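Side-chain contacts in methyltransferase FkbM (Methylobacillus flagellatus KT, PDB 2PY6), which probably transfers a methyl group to an acceptor, using a catalytic domain with the Rossmann-like fold of class I methyltransferases: residues N195-L198 with Y204-E207; V231-S236 with R326-I331; D334-I339 with R355-E360; L365-Y370 with L377-Y382. One frame throughout, in Å; residues are numbered along the deposited sequence.

Contact 1. Residues N195-L198 with Y204-E207; sequences NFHL and YYHE. With EDO (1,2-ethanediol), chain C.
This is a buried, mostly aromatic contact between two consecutive helices, 184-199 and 203-208, which follow each other through a short turn before strand 229-233, the first strand of the Rossmann-like sheet along the chain. Phe196 and Tyr204 bring the backbones nearest, their CA atoms 5.5 Å apart. The Tyr204 ring lies flat against Asn195 in a CH-pi contact: Asn195 CB sits 3.5 Å from the ring centroid and only 10° off its normal, nearly over the middle. The Asn195 amide is turned 68° from that ring, and its ND2 donates to Met19 O of helix 19-32.

Phe196 and Tyr205 form the other half. Phe196 has CG anti to its backbone N, which swings its ring toward Tyr205; the planes meet obliquely at 43°. The ring-to-ring carbon approach is too short to be trusted in detail, but Phe196 CB also lies over the Tyr205 face, 4.3 Å from its centroid. Tyr205 in turn stacks on His396 of strand 392-396. His197, stacked on Trp163, has an ethanediol, probably from the crystallisation liquor, at its ring edge through a doubtfully short ND1 to O2 hydrogen bond, while Tyr205 OH comes obliquely to 3.6 Å from His197 NE2.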
# COMPACT_ATOMS: atom_id res chain seq x y z
N ASN A 195 -34.07 0.53 -17.62
CA ASN A 195 -33.65 1.78 -18.25
C ASN A 195 -32.14 1.78 -18.50
O ASN A 195 -31.72 2.24 -19.55
CB ASN A 195 -34.11 3.00 -17.47
CG ASN A 195 -35.61 3.21 -17.56
OD1 ASN A 195 -36.25 2.63 -18.41
ND2 ASN A 195 -36.17 3.99 -16.66
N PHE A 196 -31.33 1.27 -17.57
CA PHE A 196 -29.89 1.16 -17.86
C PHE A 196 -29.59 0.40 -19.19
O PHE A 196 -28.83 0.88 -20.04
CB PHE A 196 -29.15 0.49 -16.73
CG PHE A 196 -27.78 0.01 -17.13
CD1 PHE A 196 -26.77 0.91 -17.38
CD2 PHE A 196 -27.53 -1.35 -17.29
CE1 PHE A 196 -25.52 0.45 -17.74
CE2 PHE A 196 -26.28 -1.81 -17.66
CZ PHE A 196 -25.27 -0.91 -17.87
N HIS A 197 -30.18 -0.78 -19.33
CA HIS A 197 -30.03 -1.60 -20.53
C HIS A 197 -30.60 -0.91 -21.78
O HIS A 197 -30.01 -1.00 -22.84
CB HIS A 197 -30.67 -2.99 -20.35
CG HIS A 197 -30.03 -3.83 -19.27
ND1 HIS A 197 -28.74 -4.31 -19.37
CD2 HIS A 197 -30.51 -4.25 -18.08
CE1 HIS A 197 -28.44 -4.97 -18.26
NE2 HIS A 197 -29.49 -4.95 -17.46
N LEU A 198 -31.73 -0.22 -21.67
CA LEU A 198 -32.29 0.46 -22.85
C LEU A 198 -31.45 1.67 -23.30
O LEU A 198 -31.35 1.93 -24.48
CB LEU A 198 -33.73 0.90 -22.60
CG LEU A 198 -34.78 -0.20 -22.46
CD1 LEU A 198 -36.08 0.37 -21.95
CD2 LEU A 198 -34.98 -0.92 -23.76
N TYR A 204 -28.78 5.29 -13.99
CA TYR A 204 -30.03 4.60 -13.61
C TYR A 204 -29.84 3.65 -12.41
O TYR A 204 -30.66 3.68 -11.50
CB TYR A 204 -30.69 3.89 -14.79
CG TYR A 204 -31.46 4.83 -15.63
CD1 TYR A 204 -32.69 5.31 -15.20
CD2 TYR A 204 -30.98 5.26 -16.87
CE1 TYR A 204 -33.38 6.24 -15.95
CE2 TYR A 204 -31.68 6.17 -17.65
CZ TYR A 204 -32.88 6.65 -17.19
OH TYR A 204 -33.59 7.54 -17.95
N TYR A 205 -28.78 2.84 -12.41
CA TYR A 205 -28.43 1.99 -11.26
C TYR A 205 -28.16 2.82 -10.03
O TYR A 205 -28.56 2.46 -8.94
CB TYR A 205 -27.09 1.20 -11.45
CG TYR A 205 -27.20 0.04 -12.37
CD1 TYR A 205 -28.08 -0.99 -12.07
CD2 TYR A 205 -26.40 -0.07 -13.51
CE1 TYR A 205 -28.20 -2.11 -12.89
CE2 TYR A 205 -26.51 -1.20 -14.33
CZ TYR A 205 -27.43 -2.22 -14.02
OH TYR A 205 -27.60 -3.36 -14.81
N HIS A 206 -27.42 3.92 -10.22
CA HIS A 206 -27.02 4.74 -9.11
C HIS A 206 -28.17 5.33 -8.30
O HIS A 206 -28.03 5.49 -7.10
CB HIS A 206 -26.01 5.83 -9.52
CG HIS A 206 -24.80 5.31 -10.22
ND1 HIS A 206 -24.17 4.15 -9.83
CD2 HIS A 206 -24.07 5.82 -11.23
CE1 HIS A 206 -23.11 3.95 -10.60
NE2 HIS A 206 -23.03 4.96 -11.45
N GLU A 207 -29.31 5.58 -8.94
CA GLU A 207 -30.47 6.14 -8.26
C GLU A 207 -31.10 5.17 -7.27
O GLU A 207 -31.75 5.59 -6.33
CB GLU A 207 -31.58 6.53 -9.28
CG GLU A 207 -31.29 7.69 -10.18
CD GLU A 207 -31.29 9.07 -9.52
OE1 GLU A 207 -31.49 9.27 -8.30
OE2 GLU A 207 -31.04 10.00 -10.29
C1 EDO C . -27.06 -2.10 -22.86
O1 EDO C . -26.89 -0.75 -22.52
C2 EDO C . -26.50 -3.00 -21.76
O2 EDO C . -27.42 -4.06 -21.47

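Contact 2. Residues V231-S236 with R326-I331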
# COMPACT_ATOMS: atom_id res chain seq x y z
N VAL A 231 -29.65 -22.83 2.40
CA VAL A 231 -28.99 -23.44 1.25
C VAL A 231 -28.23 -22.27 0.62
O VAL A 231 -28.80 -21.26 0.15
CB VAL A 231 -29.99 -24.09 0.25
CG1 VAL A 231 -29.26 -24.67 -0.96
CG2 VAL A 231 -30.82 -25.16 0.94
N ASP A 232 -26.91 -22.38 0.69
CA ASP A 232 -26.00 -21.37 0.12
C ASP A 232 -25.54 -21.94 -1.23
O ASP A 232 -24.53 -22.64 -1.35
CB ASP A 232 -24.86 -21.14 1.10
CG ASP A 232 -23.85 -20.16 0.61
OD1 ASP A 232 -23.97 -19.65 -0.52
OD2 ASP A 232 -22.90 -19.92 1.38
N CYS A 233 -26.32 -21.61 -2.26
CA CYS A 233 -26.12 -22.14 -3.59
C CYS A 233 -25.22 -21.17 -4.36
O CYS A 233 -25.61 -20.03 -4.63
CB CYS A 233 -27.51 -22.36 -4.22
SG CYS A 233 -27.49 -23.23 -5.74
N GLY A 234 -24.02 -21.65 -4.68
CA GLY A 234 -22.94 -20.86 -5.29
C GLY A 234 -22.21 -20.20 -4.12
O GLY A 234 -22.12 -18.98 -4.04
N ALA A 235 -21.69 -21.01 -3.20
CA ALA A 235 -21.07 -20.52 -1.95
C ALA A 235 -19.75 -19.76 -2.11
O ALA A 235 -19.38 -19.04 -1.19
CB ALA A 235 -20.93 -21.62 -0.93
N SER A 236 -19.10 -19.89 -3.27
CA SER A 236 -17.84 -19.24 -3.67
C SER A 236 -16.76 -19.27 -2.61
O SER A 236 -16.16 -20.30 -2.36
CB SER A 236 -18.11 -17.80 -4.15
OG SER A 236 -18.98 -17.84 -5.24
N ARG A 326 -26.18 -31.92 -9.10
CA ARG A 326 -27.21 -32.59 -8.37
C ARG A 326 -28.31 -31.59 -8.08
O ARG A 326 -28.01 -30.39 -8.03
CB ARG A 326 -26.64 -33.04 -7.03
CG ARG A 326 -25.43 -34.00 -7.13
CD ARG A 326 -24.96 -34.35 -5.73
NE ARG A 326 -26.00 -35.05 -4.99
CZ ARG A 326 -26.03 -35.20 -3.67
NH1 ARG A 326 -25.10 -34.68 -2.90
NH2 ARG A 326 -27.03 -35.87 -3.12
N PRO A 327 -29.56 -32.07 -7.91
CA PRO A 327 -30.61 -31.16 -7.50
C PRO A 327 -30.54 -30.87 -5.99
O PRO A 327 -30.18 -31.75 -5.22
CB PRO A 327 -31.91 -31.92 -7.86
CG PRO A 327 -31.53 -33.33 -7.71
CD PRO A 327 -30.08 -33.42 -8.11
N ILE A 328 -30.89 -29.64 -5.62
CA ILE A 328 -30.92 -29.18 -4.21
C ILE A 328 -31.73 -30.10 -3.28
O ILE A 328 -31.29 -30.38 -2.18
CB ILE A 328 -31.44 -27.72 -4.12
CG1 ILE A 328 -30.36 -26.76 -4.61
CG2 ILE A 328 -31.82 -27.32 -2.67
CD1 ILE A 328 -30.84 -25.40 -5.04
N ASP A 329 -32.91 -30.53 -3.75
CA ASP A 329 -33.79 -31.42 -3.02
C ASP A 329 -33.08 -32.73 -2.64
O ASP A 329 -33.41 -33.33 -1.64
CB ASP A 329 -35.03 -31.78 -3.85
CG ASP A 329 -36.02 -30.64 -4.00
OD1 ASP A 329 -36.06 -29.74 -3.15
OD2 ASP A 329 -36.81 -30.67 -4.97
N ASP A 330 -32.14 -33.19 -3.44
CA ASP A 330 -31.35 -34.43 -3.10
C ASP A 330 -30.11 -34.12 -2.24
O ASP A 330 -29.71 -34.93 -1.43
CB ASP A 330 -30.97 -35.23 -4.34
CG ASP A 330 -30.48 -36.64 -4.00
OD1 ASP A 330 -31.18 -37.37 -3.26
OD2 ASP A 330 -29.41 -37.04 -4.49
N ILE A 331 -29.53 -32.95 -2.41
CA ILE A 331 -28.31 -32.55 -1.66
C ILE A 331 -28.58 -32.35 -0.18
O ILE A 331 -27.81 -32.79 0.68
CB ILE A 331 -27.69 -31.24 -2.26
CG1 ILE A 331 -27.18 -31.47 -3.69
CG2 ILE A 331 -26.54 -30.69 -1.38
CD1 ILE A 331 -26.87 -30.17 -4.50
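Ile328 carries this contact, setting one methyl against Val231 and another against Cys233. Its CG2 comes to 4.1 Å from Val231 CG1, and its CD1, at the end of the longer branch, to 4.1 Å from Cys233 SG. With CG1 placed beside the backbone N (chi1 -74°) and the chain then extended, the two methyls are spread far enough to reach alternate residues of one strand. Val231 and Cys233 both direct their side chains at the helix, while Asp232 between them turns to the other face, where its OD1 forms a salt bridge with Lys340.

The strand is 229-233, the first strand of the Rossmann-like sheet along the chain, and the glycine-containing turn that follows it is consistent with the loop that holds the cofactor in class I methyltransferases. Gly234, at phi 85°, begins that turn. An unidentified bound molecule, probably from the crystallisation liquor though such molecules often mark pockets, lies about 4 Å from the Cys233 side chain. Across the contact, the short helix 328-331 starts after Pro327, whose carbonyl O takes the N-H groups of both Asp330 and Ile331. Arg326 NH2 forms a salt bridge with Asp330 OD2 at 3.0 Å, in the guanidinium plane but from above the carboxylate.

Contact 3. Residues D334-I339 with R355-E360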
# COMPACT_ATOMS: atom_id res chain seq x y z
N ASP A 334 -33.13 -31.74 4.96
CA ASP A 334 -34.09 -31.11 5.83
C ASP A 334 -34.74 -29.99 5.04
O ASP A 334 -34.25 -29.58 3.97
CB ASP A 334 -33.40 -30.57 7.09
CG ASP A 334 -34.37 -30.33 8.25
OD1 ASP A 334 -35.59 -30.55 8.10
OD2 ASP A 334 -33.92 -29.89 9.33
N ALA A 335 -35.85 -29.51 5.56
CA ALA A 335 -36.60 -28.43 5.02
C ALA A 335 -35.85 -27.11 5.29
O ALA A 335 -35.54 -26.79 6.47
CB ALA A 335 -37.99 -28.42 5.63
N PRO A 336 -35.49 -26.37 4.21
CA PRO A 336 -34.81 -25.10 4.42
C PRO A 336 -35.79 -23.97 4.73
O PRO A 336 -36.99 -24.06 4.45
CB PRO A 336 -34.09 -24.85 3.09
CG PRO A 336 -34.93 -25.50 2.07
CD PRO A 336 -35.67 -26.66 2.77
N THR A 337 -35.24 -22.94 5.34
CA THR A 337 -35.95 -21.72 5.66
C THR A 337 -35.49 -20.58 4.73
O THR A 337 -36.17 -19.57 4.65
CB THR A 337 -35.67 -21.30 7.14
OG1 THR A 337 -34.27 -21.04 7.32
CG2 THR A 337 -36.12 -22.40 8.13
N PHE A 338 -34.37 -20.76 4.03
CA PHE A 338 -33.79 -19.75 3.17
C PHE A 338 -32.94 -20.37 2.08
O PHE A 338 -32.11 -21.25 2.36
CB PHE A 338 -32.93 -18.80 4.04
CG PHE A 338 -32.28 -17.67 3.29
CD1 PHE A 338 -33.02 -16.85 2.44
CD2 PHE A 338 -30.95 -17.36 3.52
CE1 PHE A 338 -32.45 -15.81 1.77
CE2 PHE A 338 -30.35 -16.31 2.84
CZ PHE A 338 -31.10 -15.52 1.97
N ILE A 339 -33.17 -19.95 0.84
CA ILE A 339 -32.32 -20.33 -0.29
C ILE A 339 -31.73 -19.05 -0.94
O ILE A 339 -32.45 -18.18 -1.46
CB ILE A 339 -33.02 -21.23 -1.34
CG1 ILE A 339 -33.55 -22.52 -0.70
CG2 ILE A 339 -32.02 -21.62 -2.49
CD1 ILE A 339 -34.54 -23.27 -1.53
N ARG A 355 -37.57 -27.72 -6.38
CA ARG A 355 -39.02 -27.52 -6.39
C ARG A 355 -39.78 -28.06 -5.22
O ARG A 355 -40.79 -27.47 -4.87
CB ARG A 355 -39.70 -27.96 -7.69
CG ARG A 355 -39.63 -29.39 -8.05
CD ARG A 355 -40.00 -29.58 -9.53
NE ARG A 355 -39.88 -30.99 -9.95
CZ ARG A 355 -38.87 -31.54 -10.64
NH1 ARG A 355 -37.80 -30.85 -11.05
NH2 ARG A 355 -38.94 -32.84 -10.94
N ARG A 356 -39.34 -29.18 -4.64
CA ARG A 356 -40.01 -29.78 -3.49
C ARG A 356 -39.79 -28.89 -2.28
O ARG A 356 -40.71 -28.62 -1.53
CB ARG A 356 -39.48 -31.19 -3.22
CG ARG A 356 -39.92 -32.23 -4.26
CD ARG A 356 -38.97 -33.42 -4.37
NE ARG A 356 -38.53 -33.88 -3.06
CZ ARG A 356 -37.38 -34.51 -2.83
NH1 ARG A 356 -36.52 -34.81 -3.81
NH2 ARG A 356 -37.08 -34.86 -1.58
N ALA A 357 -38.57 -28.41 -2.11
CA ALA A 357 -38.28 -27.52 -0.99
C ALA A 357 -39.09 -26.21 -1.10
O ALA A 357 -39.67 -25.72 -0.12
CB ALA A 357 -36.77 -27.21 -0.96
N ILE A 358 -39.09 -25.64 -2.29
CA ILE A 358 -39.77 -24.37 -2.55
C ILE A 358 -41.28 -24.54 -2.42
O ILE A 358 -41.91 -23.84 -1.64
CB ILE A 358 -39.32 -23.74 -3.90
CG1 ILE A 358 -37.84 -23.30 -3.83
CG2 ILE A 358 -40.19 -22.50 -4.27
CD1 ILE A 358 -37.19 -23.05 -5.22
N SER A 359 -41.84 -25.50 -3.14
CA SER A 359 -43.30 -25.72 -3.14
C SER A 359 -43.85 -26.20 -1.81
O SER A 359 -44.88 -25.75 -1.38
CB SER A 359 -43.72 -26.73 -4.22
OG SER A 359 -43.22 -28.02 -3.93
N GLU A 360 -43.14 -27.10 -1.15
CA GLU A 360 -43.63 -27.65 0.11
C GLU A 360 -43.42 -26.78 1.34
O GLU A 360 -44.28 -26.75 2.20
CB GLU A 360 -43.02 -29.02 0.36
CG GLU A 360 -43.42 -30.05 -0.68
CD GLU A 360 -42.72 -31.40 -0.48
OE1 GLU A 360 -42.10 -31.63 0.59
OE2 GLU A 360 -42.77 -32.22 -1.42
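Strand 338-341 and helix 355-361, the second of two helices after it in the chain, meet here through Ile339 with Ile358, and Pro336 just ahead of the strand meets Ala357. Ala357 presents its single methyl to the flank of the proline ring, with CB 3.9 Å from both Pro336 CG and Pro336 CD, so it rests across one bond of the ring. A little further along, Ile339 CD1 touches Ile358 CG1 at 4.0 Å, and the two side chains cross at about a right angle, end against shaft. Ile339 has its CG1 beside the backbone N (chi1 -58°) with the chain extended beyond it, which carries CD1 out to the helix.

These elements belong to the beta-alpha-beta crossover that leads from strand 338-341 through helices 347-352 and 355-361 to the parallel neighbour 364-368, and Ile339 and Ile358 both also pack on Leu365 of that second strand. Asp329 holds the start of the helix: its OD2 and OD1 accept from the backbone N-H of Arg356 and Ala357. In the first turn, Arg355 O takes two donors from Ser359, its N at 2.8 Å and its OG at 2.7 Å, from opposite faces of the carbonyl plane.

Contact 4. Residues L365-Y370 with L377-Y382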
# COMPACT_ATOMS: atom_id res chain seq x y z
N LEU A 365 -36.35 -16.65 -0.29
CA LEU A 365 -35.40 -16.83 -1.37
C LEU A 365 -34.73 -15.51 -1.70
O LEU A 365 -35.39 -14.44 -1.72
CB LEU A 365 -36.08 -17.34 -2.67
CG LEU A 365 -37.03 -18.54 -2.63
CD1 LEU A 365 -37.74 -18.71 -3.96
CD2 LEU A 365 -36.29 -19.82 -2.26
N ALA A 366 -33.45 -15.60 -2.01
CA ALA A 366 -32.66 -14.46 -2.53
C ALA A 366 -32.01 -15.01 -3.78
O ALA A 366 -31.05 -15.81 -3.69
CB ALA A 366 -31.67 -13.98 -1.54
N ILE A 367 -32.53 -14.61 -4.95
CA ILE A 367 -32.10 -15.20 -6.23
C ILE A 367 -31.43 -14.15 -7.10
O ILE A 367 -32.08 -13.16 -7.49
CB ILE A 367 -33.30 -15.84 -6.97
CG1 ILE A 367 -34.14 -16.76 -6.06
CG2 ILE A 367 -32.83 -16.66 -8.18
CD1 ILE A 367 -33.40 -18.00 -5.47
N SER A 368 -30.14 -14.31 -7.39
CA SER A 368 -29.42 -13.31 -8.17
C SER A 368 -30.08 -13.27 -9.54
O SER A 368 -30.39 -14.32 -10.11
CB SER A 368 -27.93 -13.61 -8.24
OG SER A 368 -27.74 -14.73 -9.03
N ALA A 369 -30.35 -12.07 -10.04
CA ALA A 369 -31.19 -11.89 -11.23
C ALA A 369 -30.56 -11.20 -12.40
O ALA A 369 -31.27 -10.80 -13.31
CB ALA A 369 -32.42 -11.11 -10.81
N TYR A 370 -29.24 -11.08 -12.41
CA TYR A 370 -28.52 -10.32 -13.42
C TYR A 370 -27.73 -11.12 -14.44
O TYR A 370 -27.00 -10.52 -15.21
CB TYR A 370 -27.54 -9.38 -12.70
CG TYR A 370 -26.36 -10.10 -12.07
CD1 TYR A 370 -26.45 -10.66 -10.81
CD2 TYR A 370 -25.15 -10.26 -12.77
CE1 TYR A 370 -25.36 -11.33 -10.24
CE2 TYR A 370 -24.08 -10.94 -12.23
CZ TYR A 370 -24.18 -11.46 -10.95
OH TYR A 370 -23.09 -12.13 -10.42
N LEU A 377 -37.79 -12.26 -15.62
CA LEU A 377 -39.09 -12.82 -15.97
C LEU A 377 -39.10 -14.32 -15.79
O LEU A 377 -39.98 -14.86 -15.15
CB LEU A 377 -39.42 -12.47 -17.43
CG LEU A 377 -39.59 -10.99 -17.70
CD1 LEU A 377 -39.60 -10.73 -19.18
CD2 LEU A 377 -40.84 -10.46 -17.04
N ASP A 378 -38.11 -15.01 -16.32
CA ASP A 378 -38.08 -16.48 -16.29
C ASP A 378 -38.03 -17.13 -14.92
O ASP A 378 -38.73 -18.08 -14.67
CB ASP A 378 -36.91 -16.97 -17.13
CG ASP A 378 -37.12 -16.71 -18.63
OD1 ASP A 378 -38.19 -16.22 -19.05
OD2 ASP A 378 -36.19 -17.01 -19.41
N LEU A 379 -37.18 -16.62 -14.05
CA LEU A 379 -37.04 -17.15 -12.72
C LEU A 379 -38.29 -16.87 -11.89
O LEU A 379 -38.78 -17.75 -11.22
CB LEU A 379 -35.80 -16.58 -12.04
CG LEU A 379 -34.45 -16.78 -12.75
CD1 LEU A 379 -33.36 -16.07 -12.01
CD2 LEU A 379 -34.07 -18.24 -12.88
N THR A 380 -38.82 -15.65 -11.97
CA THR A 380 -40.03 -15.27 -11.23
C THR A 380 -41.22 -16.13 -11.69
O THR A 380 -41.96 -16.68 -10.85
CB THR A 380 -40.37 -13.77 -11.44
OG1 THR A 380 -39.30 -12.95 -10.96
CG2 THR A 380 -41.59 -13.39 -10.68
N ASN A 381 -41.38 -16.26 -13.00
CA ASN A 381 -42.47 -17.04 -13.55
C ASN A 381 -42.40 -18.48 -13.09
O ASN A 381 -43.42 -19.09 -12.79
CB ASN A 381 -42.46 -16.99 -15.09
CG ASN A 381 -42.96 -15.65 -15.66
OD1 ASN A 381 -43.60 -14.86 -14.96
ND2 ASN A 381 -42.68 -15.41 -16.95
N TYR A 382 -41.18 -19.03 -13.03
CA TYR A 382 -41.02 -20.41 -12.59
C TYR A 382 -41.40 -20.58 -11.12
O TYR A 382 -42.16 -21.48 -10.77
CB TYR A 382 -39.61 -20.99 -12.86
CG TYR A 382 -39.58 -22.40 -12.31
CD1 TYR A 382 -40.29 -23.42 -12.95
CD2 TYR A 382 -38.98 -22.68 -11.09
CE1 TYR A 382 -40.37 -24.71 -12.42
CE2 TYR A 382 -39.01 -23.98 -10.55
CZ TYR A 382 -39.74 -24.98 -11.20
OH TYR A 382 -39.78 -26.26 -10.66
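Residues 365-368 make up nearly all of strand 364-368, and the chain leaves the strand at Ala369; after a short loop it coils into helix 375-386, which passes over Ile367 and Ser368. Regular i to i+4 bonds hold this part of the helix, with Asn381 N 2.9 Å from Leu377 O and Tyr382 N 3.1 Å from Asp378 O.

Leu379 makes the contact with one methyl. Its CG is anti to the carbonyl carbon (chi1 -57°) and its CD1 lies anti to CA (chi2 176°), so the side chain is stretched toward the strand. CD1 touches Ile367 CG2 at 3.9 Å and, at the same distance, Ser368 O; the first is plain apolar contact, and the side chains of Ile367 and Leu379 cross obliquely. Ile367 offers CG2, which it holds anti to its backbone N, whereas its CG1 branch stands beside that N.

In the Rossmann-like sheet, strand 364-368 lies between parallel strand 338-341 and antiparallel strand 404-408, and helix 375-386 comes between it and strand 392-396 along the chain. Glu347 of helix 347-352 touches both Ile367 and Leu379, bringing a second helix to this spot, and Ile367 packs on Met341 of the neighbouring strand as well. Ser368 meets Leu379 only through its backbone: its CB points away from the helix, and its OG is hydrogen-bonded to His371 NE2 and Asp342 OD1.

In the fold
The four contacts follow one another along the chain without overlap. Contacts 2, 3 and 4 gather on one Rossmann-like sheet, where neighbouring parallel strands 229-233, 338-341 and 364-368 each receive a helix: 328-331, 355-361 and 375-386 in turn. Contacts 2 and 3 have centres 11 Å apart and are joined by a probable backbone hydrogen bond from Val231 N to Phe338 O; contacts 3 and 4, with centres 15 Å apart, by another from Ala366 N to Ile339 O. Contact 1 stands apart in helices that precede the sheet in the chain, 31 Å from contact 2 between centres, yet its nearest atoms come to about 6 Å from contact 4 without touching it.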